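Local atomic coordinates of AtxE2 (Asticcacaulis excentricus, PDB entry 5TXE), a protein that hydrolyses the isopeptide bond of the lasso peptides astexin-2 and astexin-3, opening the threaded knots into linear peptides. Residues A[38-52]-A[443-456]. The protein carries 1 engineered substitution. Residues are numbered along the deposited sequence; the frame is centred on the assembly and turned at random.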
ATOM      1  N   VAL A  38      14.456  18.702   4.174  1.00 35.63           N
ATOM      2  CA  VAL A  38      14.160  17.391   3.623  1.00 31.28           C
ATOM      3  C   VAL A  38      13.910  17.519   2.145  1.00 31.47           C
ATOM      4  O   VAL A  38      12.908  18.138   1.713  1.00 34.38           O
ATOM      5  CB  VAL A  38      12.934  16.785   4.263  1.00 37.04           C
ATOM      6  CG1 VAL A  38      12.639  15.419   3.657  1.00 38.84           C
ATOM      7  CG2 VAL A  38      13.172  16.613   5.748  1.00 41.95           C
ATOM      8  N   THR A  39      14.858  16.986   1.373  1.00 32.18           N
ATOM      9  CA  THR A  39      14.830  17.056  -0.090  1.00 31.70           C
ATOM     10  C   THR A  39      14.415  15.724  -0.698  1.00 30.22           C
ATOM     11  O   THR A  39      14.294  14.712   0.010  1.00 28.83           O
ATOM     12  CB  THR A  39      16.201  17.389  -0.625  1.00 33.25           C
ATOM     13  OG1 THR A  39      17.080  16.355  -0.235  1.00 29.25           O
ATOM     14  CG2 THR A  39      16.693  18.743  -0.062  1.00 37.67           C
ATOM     15  N   PRO A  40      14.150  15.712  -2.013  1.00 27.12           N
ATOM     16  CA  PRO A  40      13.847  14.397  -2.612  1.00 28.92           C
ATOM     17  C   PRO A  40      14.960  13.357  -2.419  1.00 25.51           C
ATOM     18  O   PRO A  40      14.671  12.213  -2.216  1.00 23.17           O
ATOM     19  CB  PRO A  40      13.692  14.720  -4.091  1.00 27.10           C
ATOM     20  CG  PRO A  40      13.257  16.156  -4.102  1.00 27.31           C
ATOM     21  CD  PRO A  40      14.071  16.786  -3.015  1.00 29.01           C
ATOM     22  N   GLU A  41      16.210  13.794  -2.425  1.00 28.74           N
ATOM     23  CA  GLU A  41      17.404  12.934  -2.175  1.00 30.87           C
ATOM     24  C   GLU A  41      17.367  12.320  -0.773  1.00 28.41           C
ATOM     25  O   GLU A  41      17.705  11.169  -0.595  1.00 28.71           O
ATOM     26  CB  GLU A  41      18.730  13.726  -2.446  1.00 33.92           C
ATOM     27  CG  GLU A  41      19.062  13.993  -3.958  1.00 39.10           C
ATOM     28  CD  GLU A  41      18.155  15.056  -4.662  1.00 54.58           C
ATOM     29  OE1 GLU A  41      17.544  15.960  -3.969  1.00 55.20           O
ATOM     30  OE2 GLU A  41      18.011  14.993  -5.942  1.00 58.64           O
ATOM     31  N   VAL A  42      16.898  13.084   0.210  1.00 28.01           N
ATOM     32  CA  VAL A  42      16.771  12.577   1.565  1.00 27.05           C
ATOM     33  C   VAL A  42      15.600  11.596   1.644  1.00 25.34           C
ATOM     34  O   VAL A  42      15.737  10.508   2.176  1.00 23.93           O
ATOM     35  CB  VAL A  42      16.598  13.741   2.590  1.00 30.94           C
ATOM     36  CG1 VAL A  42      16.414  13.213   4.015  1.00 31.56           C
ATOM     37  CG2 VAL A  42      17.822  14.656   2.548  1.00 34.27           C
ATOM     38  N   LEU A  43      14.455  11.981   1.077  1.00 23.63           N
ATOM     39  CA  LEU A  43      13.241  11.175   1.192  1.00 22.99           C
ATOM     40  C   LEU A  43      13.394   9.800   0.549  1.00 25.06           C
ATOM     41  O   LEU A  43      13.016   8.778   1.117  1.00 22.07           O
ATOM     42  CB  LEU A  43      12.080  11.913   0.544  1.00 23.83           C
ATOM     43  CG  LEU A  43      10.736  11.213   0.558  1.00 24.62           C
ATOM     44  CD1 LEU A  43      10.300  10.999   2.008  1.00 25.24           C
ATOM     45  CD2 LEU A  43       9.680  12.010  -0.207  1.00 23.54           C
ATOM     46  N   VAL A  44      13.952   9.755  -0.651  1.00 24.48           N
ATOM     47  CA  VAL A  44      14.038   8.485  -1.331  1.00 24.27           C
ATOM     48  C   VAL A  44      14.963   7.522  -0.581  1.00 24.83           C
ATOM     49  O   VAL A  44      14.789   6.305  -0.669  1.00 25.03           O
ATOM     50  CB  VAL A  44      14.461   8.641  -2.810  1.00 27.36           C
ATOM     51  CG1 VAL A  44      15.924   9.025  -2.936  1.00 28.73           C
ATOM     52  CG2 VAL A  44      14.297   7.321  -3.562  1.00 31.79           C
ATOM     53  N   ARG A  45      15.912   8.046   0.195  1.00 24.63           N
ATOM     54  CA  ARG A  45      16.808   7.179   0.949  1.00 28.08           C
ATOM     55  C   ARG A  45      16.315   6.787   2.351  1.00 28.19           C
ATOM     56  O   ARG A  45      17.023   6.084   3.054  1.00 25.95           O
ATOM     57  CB  ARG A  45      18.153   7.873   1.091  1.00 31.80           C
ATOM     58  CG  ARG A  45      18.935   8.024  -0.207  1.00 33.79           C
ATOM     59  CD  ARG A  45      20.209   8.818   0.050  1.00 31.57           C
ATOM     60  NE  ARG A  45      21.142   8.748  -1.058  1.00 32.10           N
ATOM     61  CZ  ARG A  45      21.091   9.516  -2.120  1.00 35.72           C
ATOM     62  NH1 ARG A  45      20.129  10.417  -2.259  1.00 38.57           N
ATOM     63  NH2 ARG A  45      22.012   9.390  -3.055  1.00 38.31           N
ATOM     64  N   LEU A  46      15.163   7.278   2.793  1.00 27.86           N
ATOM     65  CA  LEU A  46      14.636   6.857   4.148  1.00 27.25           C
ATOM     66  C   LEU A  46      14.253   5.404   4.111  1.00 26.98           C
ATOM     67  O   LEU A  46      13.428   4.986   3.279  1.00 27.81           O
ATOM     68  CB  LEU A  46      13.456   7.713   4.576  1.00 27.41           C
ATOM     69  CG  LEU A  46      13.780   9.193   4.846  1.00 29.94           C
ATOM     70  CD1 LEU A  46      12.539  10.027   5.124  1.00 31.76           C
ATOM     71  CD2 LEU A  46      14.741   9.334   6.012  1.00 32.04           C
ATOM     72  N   ALA A  47      14.891   4.609   4.969  1.00 24.23           N
ATOM     73  CA  ALA A  47      14.706   3.183   4.991  1.00 26.35           C
ATOM     74  C   ALA A  47      13.311   2.817   5.447  1.00 26.35           C
ATOM     75  O   ALA A  47      12.593   3.681   5.972  1.00 28.47           O
ATOM     76  CB  ALA A  47      15.713   2.565   5.923  1.00 30.11           C
ATOM     77  N   ASP A  48      12.930   1.574   5.168  1.00 26.71           N
ATOM     78  CA  ASP A  48      11.607   1.058   5.484  1.00 28.09           C
ATOM     79  C   ASP A  48      11.719  -0.394   5.989  1.00 28.94           C
ATOM     80  O   ASP A  48      12.774  -1.040   5.881  1.00 24.86           O
ATOM     81  CB  ASP A  48      10.660   1.152   4.270  1.00 31.53           C
ATOM     82  CG  ASP A  48       9.157   1.455   4.680  1.00 38.12           C
ATOM     83  OD1 ASP A  48       8.785   1.540   5.913  1.00 35.70           O
ATOM     84  OD2 ASP A  48       8.321   1.580   3.741  1.00 38.05           O
ATOM     85  N   ILE A  49      10.636  -0.860   6.595  1.00 27.36           N
ATOM     86  CA  ILE A  49      10.519  -2.211   7.109  1.00 27.10           C
ATOM     87  C   ILE A  49       9.212  -2.791   6.635  1.00 26.78           C
ATOM     88  O   ILE A  49       8.146  -2.217   6.896  1.00 30.87           O
ATOM     89  CB  ILE A  49      10.493  -2.189   8.650  1.00 29.57           C
ATOM     90  CG1 ILE A  49      11.812  -1.662   9.192  1.00 30.24           C
ATOM     91  CG2 ILE A  49      10.227  -3.577   9.185  1.00 32.61           C
ATOM     92  CD1 ILE A  49      11.757  -1.224  10.648  1.00 30.61           C
ATOM     93  N   GLY A  50       9.278  -3.869   5.869  1.00 26.04           N
ATOM     94  CA  GLY A  50       8.058  -4.506   5.313  1.00 29.34           C
ATOM     95  C   GLY A  50       7.498  -3.814   4.065  1.00 31.15           C
ATOM     96  O   GLY A  50       8.053  -2.860   3.565  1.00 31.43           O
ATOM     97  N   THR A  51       6.371  -4.298   3.572  1.00 29.66           N
ATOM     98  CA  THR A  51       5.793  -3.779   2.339  1.00 27.42           C
ATOM     99  C   THR A  51       5.409  -2.325   2.502  1.00 29.92           C
ATOM    100  O   THR A  51       5.170  -1.807   3.628  1.00 30.86           O
ATOM    101  CB  THR A  51       4.595  -4.689   1.863  1.00 29.16           C
ATOM    102  OG1 THR A  51       4.184  -4.372   0.547  1.00 27.22           O
ATOM    103  CG2 THR A  51       3.396  -4.602   2.779  1.00 26.95           C
ATOM    104  N   MET A  52       5.280  -1.686   1.362  1.00 28.50           N
ATOM    105  CA  MET A  52       5.059  -0.267   1.304  1.00 30.14           C
ATOM    106  C   MET A  52       3.906   0.185   2.169  1.00 26.84           C
ATOM    107  O   MET A  52       4.048   1.105   2.940  1.00 27.52           O
ATOM    108  CB  MET A  52       4.771   0.186  -0.125  1.00 32.80           C
ATOM    109  CG  MET A  52       5.985  -0.016  -1.026  1.00 46.14           C
ATOM    110  SD  MET A  52       5.763   0.752  -2.663  1.00 53.74           S
ATOM    111  CE  MET A  52       4.706   2.153  -2.214  1.00 38.03           C
ATOM    112  N   PHE A 443       3.361   7.792   7.919  1.00 26.26           N
ATOM    113  CA  PHE A 443       4.418   8.735   7.625  1.00 27.66           C
ATOM    114  C   PHE A 443       4.112   9.459   6.307  1.00 25.42           C
ATOM    115  O   PHE A 443       3.680   8.848   5.362  1.00 25.29           O
ATOM    116  CB  PHE A 443       5.756   8.012   7.604  1.00 27.70           C
ATOM    117  CG  PHE A 443       6.869   8.850   7.146  1.00 29.32           C
ATOM    118  CD1 PHE A 443       7.162  10.057   7.790  1.00 31.48           C
ATOM    119  CD2 PHE A 443       7.642   8.463   6.010  1.00 30.08           C
ATOM    120  CE1 PHE A 443       8.196  10.892   7.311  1.00 30.18           C
ATOM    121  CE2 PHE A 443       8.687   9.279   5.545  1.00 31.80           C
ATOM    122  CZ  PHE A 443       8.968  10.497   6.196  1.00 30.39           C
ATOM    123  N   LEU A 444       4.264  10.763   6.294  1.00 24.79           N
ATOM    124  CA  LEU A 444       4.057  11.554   5.069  1.00 26.83           C
ATOM    125  C   LEU A 444       5.236  11.366   4.141  1.00 27.78           C
ATOM    126  O   LEU A 444       6.246  12.044   4.283  1.00 29.44           O
ATOM    127  CB  LEU A 444       3.914  13.012   5.441  1.00 26.75           C
ATOM    128  CG  LEU A 444       2.672  13.312   6.321  1.00 31.67           C
ATOM    129  CD1 LEU A 444       2.676  14.767   6.731  1.00 33.34           C
ATOM    130  CD2 LEU A 444       1.364  12.980   5.665  1.00 33.63           C
ATOM    131  N   ARG A 445       5.139  10.385   3.239  1.00 27.87           N
ATOM    132  CA  ARG A 445       6.256  10.013   2.366  1.00 25.49           C
ATOM    133  C   ARG A 445       5.861  10.460   0.950  1.00 26.46           C
ATOM    134  O   ARG A 445       6.141  11.615   0.594  1.00 25.60           O
ATOM    135  CB  ARG A 445       6.535   8.526   2.501  1.00 26.35           C
ATOM    136  CG  ARG A 445       7.681   7.946   1.700  1.00 27.52           C
ATOM    137  CD  ARG A 445       7.969   6.452   1.845  1.00 28.68           C
ATOM    138  NE  ARG A 445       8.540   6.041   3.096  1.00 33.49           N
ATOM    139  CZ  ARG A 445       9.831   5.892   3.303  1.00 33.57           C
ATOM    140  NH1 ARG A 445      10.720   6.220   2.387  1.00 34.42           N
ATOM    141  NH2 ARG A 445      10.213   5.471   4.469  1.00 37.50           N
ATOM    142  N   GLY A 446       5.172   9.617   0.183  1.00 24.21           N
ATOM    143  CA  GLY A 446       4.830   9.968  -1.214  1.00 25.62           C
ATOM    144  C   GLY A 446       3.369   9.754  -1.548  1.00 23.00           C
ATOM    145  O   GLY A 446       2.973   9.725  -2.721  1.00 22.78           O
ATOM    146  N   GLY A 447       2.536   9.617  -0.517  1.00 23.93           N
ATOM    147  CA  GLY A 447       1.125   9.307  -0.736  1.00 22.11           C
ATOM    148  C   GLY A 447       1.006   7.912  -1.268  1.00 21.77           C
ATOM    149  O   GLY A 447       1.962   7.146  -1.201  1.00 22.35           O
ATOM    150  N   THR A 448      -0.135   7.544  -1.821  1.00 20.47           N
ATOM    151  CA  THR A 448      -0.313   6.163  -2.222  1.00 22.57           C
ATOM    152  C   THR A 448       0.637   5.853  -3.339  1.00 24.32           C
ATOM    153  O   THR A 448       0.763   6.610  -4.315  1.00 23.35           O
ATOM    154  CB  THR A 448      -1.751   5.918  -2.690  1.00 24.19           C
ATOM    155  OG1 THR A 448      -2.626   6.265  -1.622  1.00 29.37           O
ATOM    156  CG2 THR A 448      -1.952   4.486  -3.023  1.00 23.86           C
ATOM    157  N   GLY A 449       1.330   4.740  -3.198  1.00 26.60           N
ATOM    158  CA  GLY A 449       2.332   4.335  -4.196  1.00 26.26           C
ATOM    159  C   GLY A 449       3.660   5.031  -4.132  1.00 23.81           C
ATOM    160  O   GLY A 449       4.542   4.766  -4.930  1.00 23.30           O
ATOM    161  N   ASP A 450       3.818   5.912  -3.175  1.00 26.70           N
ATOM    162  CA  ASP A 450       5.053   6.663  -2.981  1.00 28.17           C
ATOM    163  C   ASP A 450       5.541   7.373  -4.257  1.00 27.76           C
ATOM    164  O   ASP A 450       6.632   7.107  -4.763  1.00 29.00           O
ATOM    165  CB  ASP A 450       6.163   5.761  -2.358  1.00 28.90           C
ATOM    166  CG  ASP A 450       7.400   6.598  -1.917  1.00 29.35           C
ATOM    167  OD1 ASP A 450       7.345   7.853  -2.112  1.00 28.57           O
ATOM    168  OD2 ASP A 450       8.418   6.005  -1.462  1.00 33.73           O
ATOM    169  N   GLU A 451       4.711   8.279  -4.766  1.00 27.96           N
ATOM    170  CA  GLU A 451       4.955   8.937  -6.046  1.00 29.67           C
ATOM    171  C   GLU A 451       5.095  10.453  -5.904  1.00 27.23           C
ATOM    172  O   GLU A 451       5.623  11.108  -6.805  1.00 26.41           O
ATOM    173  CB  GLU A 451       3.704   8.829  -6.922  1.00 33.29           C
ATOM    174  CG  GLU A 451       3.559   7.778  -7.947  1.00 38.43           C
ATOM    175  CD  GLU A 451       4.666   7.672  -9.014  1.00 40.19           C
ATOM    176  OE1 GLU A 451       4.502   8.085 -10.246  1.00 30.01           O
ATOM    177  OE2 GLU A 451       5.639   7.011  -8.590  1.00 35.11           O
ATOM    178  N   ASN A 452       4.485  11.025  -4.874  1.00 24.13           N
ATOM    179  CA  ASN A 452       4.374  12.475  -4.801  1.00 27.00           C
ATOM    180  C   ASN A 452       4.908  12.955  -3.485  1.00 27.69           C
ATOM    181  O   ASN A 452       4.272  12.744  -2.460  1.00 29.52           O
ATOM    182  CB  ASN A 452       2.931  12.898  -4.996  1.00 27.80           C
ATOM    183  CG  ASN A 452       2.433  12.588  -6.415  1.00 25.78           C
ATOM    184  OD1 ASN A 452       2.722  13.329  -7.336  1.00 22.24           O
ATOM    185  ND2 ASN A 452       1.727  11.453  -6.582  1.00 26.38           N
ATOM    186  N   PRO A 453       6.068  13.608  -3.501  1.00 26.25           N
ATOM    187  CA  PRO A 453       6.893  13.751  -2.282  1.00 27.18           C
ATOM    188  C   PRO A 453       6.449  14.909  -1.331  1.00 25.72           C
ATOM    189  O   PRO A 453       6.636  16.099  -1.635  1.00 25.22           O
ATOM    190  CB  PRO A 453       8.269  14.020  -2.858  1.00 24.48           C
ATOM    191  CG  PRO A 453       7.999  14.742  -4.096  1.00 24.30           C
ATOM    192  CD  PRO A 453       6.727  14.207  -4.665  1.00 26.15           C
ATOM    193  N   ILE A 454       5.860  14.553  -0.211  1.00 22.80           N
ATOM    194  CA  ILE A 454       5.047  15.501   0.522  1.00 23.25           C
ATOM    195  C   ILE A 454       5.931  16.516   1.210  1.00 24.76           C
ATOM    196  O   ILE A 454       5.775  17.717   1.018  1.00 27.44           O
ATOM    197  CB  ILE A 454       4.167  14.738   1.526  1.00 25.63           C
ATOM    198  CG1 ILE A 454       3.058  14.073   0.756  1.00 22.76           C
ATOM    199  CG2 ILE A 454       3.573  15.698   2.575  1.00 24.65           C
ATOM    200  CD1 ILE A 454       2.357  13.012   1.542  1.00 25.42           C
ATOM    201  N   LEU A 455       6.903  16.041   1.962  1.00 23.77           N
ATOM    202  CA  LEU A 455       7.734  16.971   2.702  1.00 26.49           C
ATOM    203  C   LEU A 455       8.589  17.802   1.771  1.00 27.39           C
ATOM    204  O   LEU A 455       8.649  19.000   1.938  1.00 26.80           O
ATOM    205  CB  LEU A 455       8.555  16.217   3.784  1.00 32.32           C
ATOM    206  CG  LEU A 455       7.720  15.372   4.802  1.00 34.99           C
ATOM    207  CD1 LEU A 455       8.620  14.653   5.831  1.00 33.31           C
ATOM    208  CD2 LEU A 455       6.739  16.267   5.540  1.00 32.65           C
ATOM    209  N   PRO A 456       9.251  17.176   0.750  1.00 27.17           N
ATOM    210  CA  PRO A 456       9.940  18.003  -0.211  1.00 26.28           C
ATOM    211  C   PRO A 456       9.078  19.037  -0.917  1.00 28.58           C
ATOM    212  O   PRO A 456       9.545  20.136  -1.176  1.00 27.55           O
ATOM    213  CB  PRO A 456      10.513  16.989  -1.177  1.00 30.84           C
ATOM    214  CG  PRO A 456      10.681  15.743  -0.366  1.00 28.52           C
ATOM    215  CD  PRO A 456       9.484  15.740   0.506  1.00 28.16           C
TER
HETATM  216  O   HOH W   1      10.582   7.116  -0.471  1.00 30.56           O
HETATM  217  O   HOH W   2       8.203   4.384   6.568  1.00 37.47           O
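Thr-39 and Pro-456 bring the two backbones within 5.0 Å between their CA atoms, whereas near Asp-48 and Phe-443 the chains stand well apart. Residues 38-52 pack against the loop leading into helix 454-459 of the alpha/beta-hydrolase domain of this prolyl oligopeptidase relative, where Gly-447 to Asp-450 form a type II turn close to the active site. Thr-39 suits the start of helix 40-44, its OG1 capping Val-42 N weakly. Leu-43 suits its buried place because its methyls reach different partners: CD2 meets Pro-453 CB (3.6 Å) and Pro-456 CD, CD1 rests against Arg-445 CG. Leu-46 CD1 meets Phe-443 CZ at 3.8 Å. Arg-445 bends at chi3 (-71°) and spans the wider gap; Phe-443 CE2 lies over one guanidinium face, offset toward its rim, while Arg-445 NH1 donates to Leu-46 O (3.1 Å, 154°) and NH2 reaches Leu-46 O and Ala-47 O weakly. One water accepts from Arg-445 NH1 and donates to Asp-450 OD2, while Asp-450 OD1 bonds Tyr-650; another links Arg-445 NH2 to Asp-48 OD1. A leucine here would probably leave both carbonyls without these donors and each water without one partner. Flexible Met-52, bent at chi3, sets CE 3.6 Å from Gly-449 C.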